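Local coordinates for protein aldo-keto reductase 1 (Coptotermes gestroi, PDB 5KET) that binds NADP and, as a member of the aldo/keto reductase family, probably uses it to reduce carbonyl compounds, at residues Leu121-Gln126 and Phe142-Ser147; Gln202-Val207 and Glu307-Asp312. One frame throughout, in Å; residues are numbered along the deposited sequence.

Both contacts belong to one (beta/alpha)8 barrel with bound NADP; one lies in a loop after a barrel strand, the other joins two helices of the outer layer. Interaction 1 comes first along the chain: it lies in the loop after strand 114-119 and pairs the short strands 124-125 and 144-145. Interaction 2 follows, bringing the start of helix 204-212, the connection after strand 192-196, against the end of helix 302-310, beyond the last barrel strand. The centres lie 31 Å apart and the nearest atoms about 10 Å, so the two do not touch. Interaction 1 joins two parts of one long loop, while interaction 2 joins two helices across about 100 residues of chain.

Interaction 1 (Leu121-Gln126 and Phe142-Ser147); sequences LPVGFQ and FLIDTS
Phe125 and Phe142 meet as a T-shaped pair where two short, weakly bonded strands close the long loop after the fourth strand of the aldo-keto reductase barrel, the position of loop A in this family. This is the tightly packed part. The edge of Phe142 points into the face of Phe125, with centroids 5.0 Å apart and planes at 74°; its CZ sits over the centre of the Phe125 ring. Phe142 CG lies anti to its backbone N (chi1 -178°), the start of a side chain whose end comes nearer to Phe125. Trp134 meets the Phe125 ring and Tyr325 stacks on Phe142, which extends the aromatic cluster beyond the two pieces of chain.

The backbone pairing is sparse. Asp145 N gives Gly124 O a bond of 2.9 Å, whereas Gln126 N to Leu143 O is weak at 3.5 Å. The buried Asp145 carboxylate turns to Arg94, which forms a salt bridge with OD1.

Toward solvent the contact rests on partly exposed Gln126 and Leu143, whose side chains cross at about a right angle. Gln126 OE1 lies 3.4 Å from Leu143 CG, and the Gln126 chain, extended beyond CG, carries its amide past Leu143 to the Ile144 carbonyl. An alanine in place of Gln126 would probably leave Ile144 O without its side-chain donor and open a gap beside Leu143. The bond at stake is nearly straight: Gln126 NE2 to Ile144 O is 2.8 Å, with Ile144 O almost in the plane of the Gln126 amide.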
loop_
_atom_site.group_PDB
_atom_site.type_symbol
_atom_site.label_atom_id
_atom_site.label_comp_id
_atom_site.label_asym_id
_atom_site.label_seq_id
_atom_site.Cartn_x
_atom_site.Cartn_y
_atom_site.Cartn_z
ATOM N N LEU A 121 9.332 -3.088 1.257
ATOM C CA LEU A 121 9.792 -4.216 0.428
ATOM C C LEU A 121 10.644 -5.217 1.208
ATOM O O LEU A 121 11.620 -4.811 1.851
ATOM C CB LEU A 121 10.576 -3.721 -0.795
ATOM C CG LEU A 121 9.853 -3.893 -2.137
ATOM C CD1 LEU A 121 8.657 -2.955 -2.230
ATOM C CD2 LEU A 121 10.803 -3.673 -3.293
ATOM N N PRO A 122 10.337 -6.514 1.102
ATOM C CA PRO A 122 11.233 -7.545 1.601
ATOM C C PRO A 122 12.652 -7.422 1.068
ATOM O O PRO A 122 13.599 -7.905 1.711
ATOM C CB PRO A 122 10.586 -8.842 1.116
ATOM C CG PRO A 122 9.275 -8.492 0.564
ATOM C CD PRO A 122 9.165 -7.026 0.384
ATOM N N VAL A 123 12.837 -6.857 -0.115
ATOM C CA VAL A 123 14.135 -6.802 -0.773
ATOM C C VAL A 123 14.802 -5.497 -0.387
ATOM O O VAL A 123 14.261 -4.418 -0.629
ATOM C CB VAL A 123 13.994 -6.910 -2.302
ATOM C CG1 VAL A 123 15.344 -6.717 -2.980
ATOM C CG2 VAL A 123 13.343 -8.239 -2.697
ATOM N N GLY A 124 15.978 -5.588 0.225
ATOM C CA GLY A 124 16.694 -4.402 0.644
ATOM C C GLY A 124 17.625 -3.864 -0.432
ATOM O O GLY A 124 18.165 -4.605 -1.246
ATOM N N PHE A 125 17.780 -2.546 -0.442
ATOM C CA PHE A 125 18.835 -1.893 -1.199
ATOM C C PHE A 125 19.926 -1.500 -0.214
ATOM O O PHE A 125 19.647 -1.207 0.949
ATOM C CB PHE A 125 18.346 -0.638 -1.934
ATOM C CG PHE A 125 17.109 -0.837 -2.764
ATOM C CD1 PHE A 125 16.651 -2.100 -3.096
ATOM C CD2 PHE A 125 16.405 0.262 -3.218
ATOM C CE1 PHE A 125 15.509 -2.261 -3.851
ATOM C CE2 PHE A 125 15.272 0.107 -3.975
ATOM C CZ PHE A 125 14.817 -1.158 -4.292
ATOM N N GLN A 126 21.171 -1.509 -0.674
ATOM C CA GLN A 126 22.233 -1.014 0.183
ATOM C C GLN A 126 22.088 0.483 0.324
ATOM O O GLN A 126 21.874 1.196 -0.658
ATOM C CB GLN A 126 23.617 -1.338 -0.372
ATOM C CG GLN A 126 23.709 -2.607 -1.119
ATOM C CD GLN A 126 24.999 -2.662 -1.884
ATOM O OE1 GLN A 126 25.797 -1.747 -1.804
ATOM N NE2 GLN A 126 25.215 -3.718 -2.638
ATOM N N PHE A 142 23.024 -1.961 -10.129
ATOM C CA PHE A 142 21.987 -1.619 -9.162
ATOM C C PHE A 142 22.347 -2.212 -7.804
ATOM O O PHE A 142 22.387 -3.435 -7.645
ATOM C CB PHE A 142 20.629 -2.125 -9.632
ATOM C CG PHE A 142 19.521 -1.775 -8.705
ATOM C CD1 PHE A 142 19.224 -0.450 -8.452
ATOM C CD2 PHE A 142 18.785 -2.761 -8.078
ATOM C CE1 PHE A 142 18.212 -0.114 -7.593
ATOM C CE2 PHE A 142 17.771 -2.430 -7.218
ATOM C CZ PHE A 142 17.483 -1.106 -6.974
ATOM N N LEU A 143 22.596 -1.338 -6.826
ATOM C CA LEU A 143 23.088 -1.742 -5.509
ATOM C C LEU A 143 21.982 -2.402 -4.695
ATOM O O LEU A 143 21.104 -1.719 -4.161
ATOM C CB LEU A 143 23.631 -0.524 -4.772
ATOM C CG LEU A 143 25.135 -0.295 -4.793
ATOM C CD1 LEU A 143 25.678 -0.452 -6.193
ATOM C CD2 LEU A 143 25.435 1.094 -4.257
ATOM N N ILE A 144 22.041 -3.722 -4.562
ATOM C CA ILE A 144 21.088 -4.483 -3.765
ATOM C C ILE A 144 21.790 -5.002 -2.521
ATOM O O ILE A 144 22.963 -5.393 -2.575
ATOM C CB ILE A 144 20.486 -5.637 -4.585
ATOM C CG1 ILE A 144 19.658 -5.055 -5.712
ATOM C CG2 ILE A 144 19.620 -6.530 -3.728
ATOM C CD1 ILE A 144 18.719 -6.010 -6.308
ATOM N N ASP A 145 21.080 -4.992 -1.396
ATOM C CA ASP A 145 21.613 -5.546 -0.157
ATOM C C ASP A 145 21.176 -7.004 -0.072
ATOM O O ASP A 145 20.052 -7.313 0.320
ATOM C CB ASP A 145 21.151 -4.744 1.052
ATOM C CG ASP A 145 21.833 -5.183 2.328
ATOM O OD1 ASP A 145 21.719 -4.461 3.340
ATOM O OD2 ASP A 145 22.502 -6.240 2.317
ATOM N N THR A 146 22.093 -7.896 -0.442
ATOM C CA THR A 146 21.940 -9.334 -0.305
ATOM C C THR A 146 21.699 -9.770 1.140
ATOM O O THR A 146 21.249 -10.901 1.364
ATOM C CB THR A 146 23.202 -10.000 -0.825
ATOM O OG1 THR A 146 24.222 -9.919 0.202
ATOM C CG2 THR A 146 23.710 -9.248 -2.040
ATOM N N SER A 147 21.991 -8.920 2.127
ATOM C CA SER A 147 22.062 -9.315 3.528
ATOM C C SER A 147 20.808 -8.943 4.304
ATOM O O SER A 147 20.857 -8.831 5.531
ATOM C CB SER A 147 23.286 -8.684 4.186
ATOM O OG SER A 147 23.167 -7.272 4.209
#

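Interaction 2 (Gln202-Val207 and Glu307-Asp312); sequences QQRELV and ELDSLD
Arg204 and Asp309 carry the charged part of this contact, a salt bridge between helix 204-212 and helix 302-310. One nitrogen meets one oxygen, Arg204 NH1 standing 3.2 Å from Asp309 OD1, and the guanidinium and carboxylate planes are 81° apart. Bent at chi2 and chi3, the Arg204 chain passes Asp312 OD2 with its CG at 3.7 Å on the way to Asp309.

A backbone N-H supplies the one hydrogen bond assigned between the two segments. Gln202 N reaches Asp312 OD1 at 3.3 Å, a weak though nearly straight bond, and the same oxygen also accepts from the backbone N of Arg314.

The remaining contacts are made by stacked flat groups and carbon atoms. The Gln202 amide stacks on the Asp312 carboxylate with planes 27° apart, and its CD lies 3.4 Å from Asp312 CB. That CD also sits at the edge of the Arg204 guanidinium, in its plane. His271 of helix 264-273 touches both Gln202 and Leu308.

Such a contact belongs to the outer helical layer of the aldo-keto reductase barrel, where the helix following the sixth strand meets what is probably the family's extra C-terminal helix, H2.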
loop_
_atom_site.group_PDB
_atom_site.type_symbol
_atom_site.label_atom_id
_atom_site.label_comp_id
_atom_site.label_asym_id
_atom_site.label_seq_id
_atom_site.Cartn_x
_atom_site.Cartn_y
_atom_site.Cartn_z
ATOM N N GLN A 202 -7.085 -11.218 -6.924
ATOM C CA GLN A 202 -7.833 -11.137 -5.672
ATOM C C GLN A 202 -7.060 -11.649 -4.459
ATOM O O GLN A 202 -7.464 -11.357 -3.325
ATOM C CB GLN A 202 -9.149 -11.905 -5.804
ATOM C CG GLN A 202 -10.117 -11.265 -6.767
ATOM C CD GLN A 202 -11.286 -12.153 -7.117
ATOM O OE1 GLN A 202 -11.863 -12.035 -8.198
ATOM N NE2 GLN A 202 -11.640 -13.052 -6.215
ATOM N N GLN A 203 -5.977 -12.403 -4.662
ATOM C CA GLN A 203 -5.125 -12.878 -3.574
ATOM C C GLN A 203 -5.940 -13.648 -2.542
ATOM O O GLN A 203 -5.744 -13.498 -1.334
ATOM C CB GLN A 203 -4.351 -11.726 -2.913
ATOM C CG GLN A 203 -3.385 -11.000 -3.835
ATOM C CD GLN A 203 -1.932 -11.357 -3.577
ATOM O OE1 GLN A 203 -1.582 -12.535 -3.446
ATOM N NE2 GLN A 203 -1.068 -10.340 -3.536
ATOM N N ARG A 204 -6.869 -14.477 -3.034
ATOM C CA ARG A 204 -7.689 -15.302 -2.149
ATOM C C ARG A 204 -6.838 -16.003 -1.104
ATOM O O ARG A 204 -7.134 -15.951 0.097
ATOM C CB ARG A 204 -8.471 -16.345 -2.957
ATOM C CG ARG A 204 -8.923 -15.897 -4.308
ATOM C CD ARG A 204 -9.964 -14.842 -4.175
ATOM N NE ARG A 204 -10.820 -15.108 -3.045
ATOM C CZ ARG A 204 -11.947 -14.466 -2.812
ATOM N NH1 ARG A 204 -12.361 -13.516 -3.635
ATOM N NH2 ARG A 204 -12.665 -14.769 -1.748
ATOM N N GLU A 205 -5.760 -16.648 -1.552
ATOM C CA GLU A 205 -4.962 -17.483 -0.664
ATOM C C GLU A 205 -4.224 -16.649 0.377
ATOM O O GLU A 205 -4.168 -17.022 1.554
ATOM C CB GLU A 205 -3.984 -18.312 -1.484
ATOM C CG GLU A 205 -4.657 -19.400 -2.271
ATOM C CD GLU A 205 -3.669 -20.284 -2.999
ATOM O OE1 GLU A 205 -2.796 -19.746 -3.720
ATOM O OE2 GLU A 205 -3.753 -21.518 -2.823
ATOM N N LEU A 206 -3.654 -15.519 -0.030
ATOM C CA LEU A 206 -2.882 -14.742 0.923
ATOM C C LEU A 206 -3.785 -14.018 1.915
ATOM O O LEU A 206 -3.412 -13.868 3.084
ATOM C CB LEU A 206 -1.983 -13.759 0.179
ATOM C CG LEU A 206 -1.003 -12.949 1.029
ATOM C CD1 LEU A 206 -0.333 -13.815 2.105
ATOM C CD2 LEU A 206 0.043 -12.294 0.134
ATOM N N VAL A 207 -4.974 -13.580 1.487
ATOM C CA VAL A 207 -5.896 -12.941 2.426
ATOM C C VAL A 207 -6.320 -13.934 3.497
ATOM O O VAL A 207 -6.244 -13.654 4.700
ATOM C CB VAL A 207 -7.119 -12.363 1.691
ATOM C CG1 VAL A 207 -8.201 -11.994 2.699
ATOM C CG2 VAL A 207 -6.727 -11.150 0.872
ATOM N N GLU A 307 -19.576 -13.607 -9.977
ATOM C CA GLU A 307 -19.104 -13.163 -11.281
ATOM C C GLU A 307 -17.802 -12.385 -11.137
ATOM O O GLU A 307 -16.871 -12.569 -11.928
ATOM C CB GLU A 307 -20.161 -12.312 -11.977
ATOM C CG GLU A 307 -21.562 -12.892 -11.958
ATOM C CD GLU A 307 -22.616 -11.830 -12.229
ATOM O OE1 GLU A 307 -23.649 -11.795 -11.524
ATOM O OE2 GLU A 307 -22.401 -11.012 -13.148
ATOM N N LEU A 308 -17.710 -11.527 -10.118
ATOM C CA LEU A 308 -16.453 -10.827 -9.869
ATOM C C LEU A 308 -15.361 -11.790 -9.425
ATOM O O LEU A 308 -14.181 -11.582 -9.742
ATOM C CB LEU A 308 -16.657 -9.720 -8.830
ATOM C CG LEU A 308 -17.680 -8.641 -9.209
ATOM C CD1 LEU A 308 -17.683 -7.504 -8.204
ATOM C CD2 LEU A 308 -17.460 -8.113 -10.627
ATOM N N ASP A 309 -15.727 -12.847 -8.697
ATOM C CA ASP A 309 -14.742 -13.860 -8.346
ATOM C C ASP A 309 -14.225 -14.582 -9.586
ATOM O O ASP A 309 -13.048 -14.957 -9.638
ATOM C CB ASP A 309 -15.338 -14.854 -7.344
ATOM C CG ASP A 309 -15.440 -14.286 -5.930
ATOM O OD1 ASP A 309 -14.805 -13.245 -5.644
ATOM O OD2 ASP A 309 -16.150 -14.893 -5.098
ATOM N N SER A 310 -15.079 -14.773 -10.599
ATOM C CA SER A 310 -14.629 -15.444 -11.813
ATOM C C SER A 310 -13.576 -14.630 -12.550
ATOM O O SER A 310 -12.754 -15.195 -13.282
ATOM C CB SER A 310 -15.813 -15.731 -12.736
ATOM O OG SER A 310 -16.572 -16.833 -12.268
ATOM N N LEU A 311 -13.575 -13.314 -12.363
ATOM C CA LEU A 311 -12.655 -12.465 -13.100
ATOM C C LEU A 311 -11.213 -12.653 -12.665
ATOM O O LEU A 311 -10.303 -12.262 -13.406
ATOM C CB LEU A 311 -13.058 -11.006 -12.926
ATOM C CG LEU A 311 -14.376 -10.623 -13.596
ATOM C CD1 LEU A 311 -14.648 -9.160 -13.314
ATOM C CD2 LEU A 311 -14.332 -10.963 -15.078
ATOM N N ASP A 312 -10.991 -13.249 -11.495
ATOM C CA ASP A 312 -9.656 -13.340 -10.908
ATOM C C ASP A 312 -8.709 -14.125 -11.807
ATOM O O ASP A 312 -9.039 -15.220 -12.274
ATOM C CB ASP A 312 -9.753 -13.987 -9.522
ATOM C CG ASP A 312 -8.402 -14.151 -8.833
ATOM O OD1 ASP A 312 -7.414 -13.507 -9.255
ATOM O OD2 ASP A 312 -8.341 -14.923 -7.844
#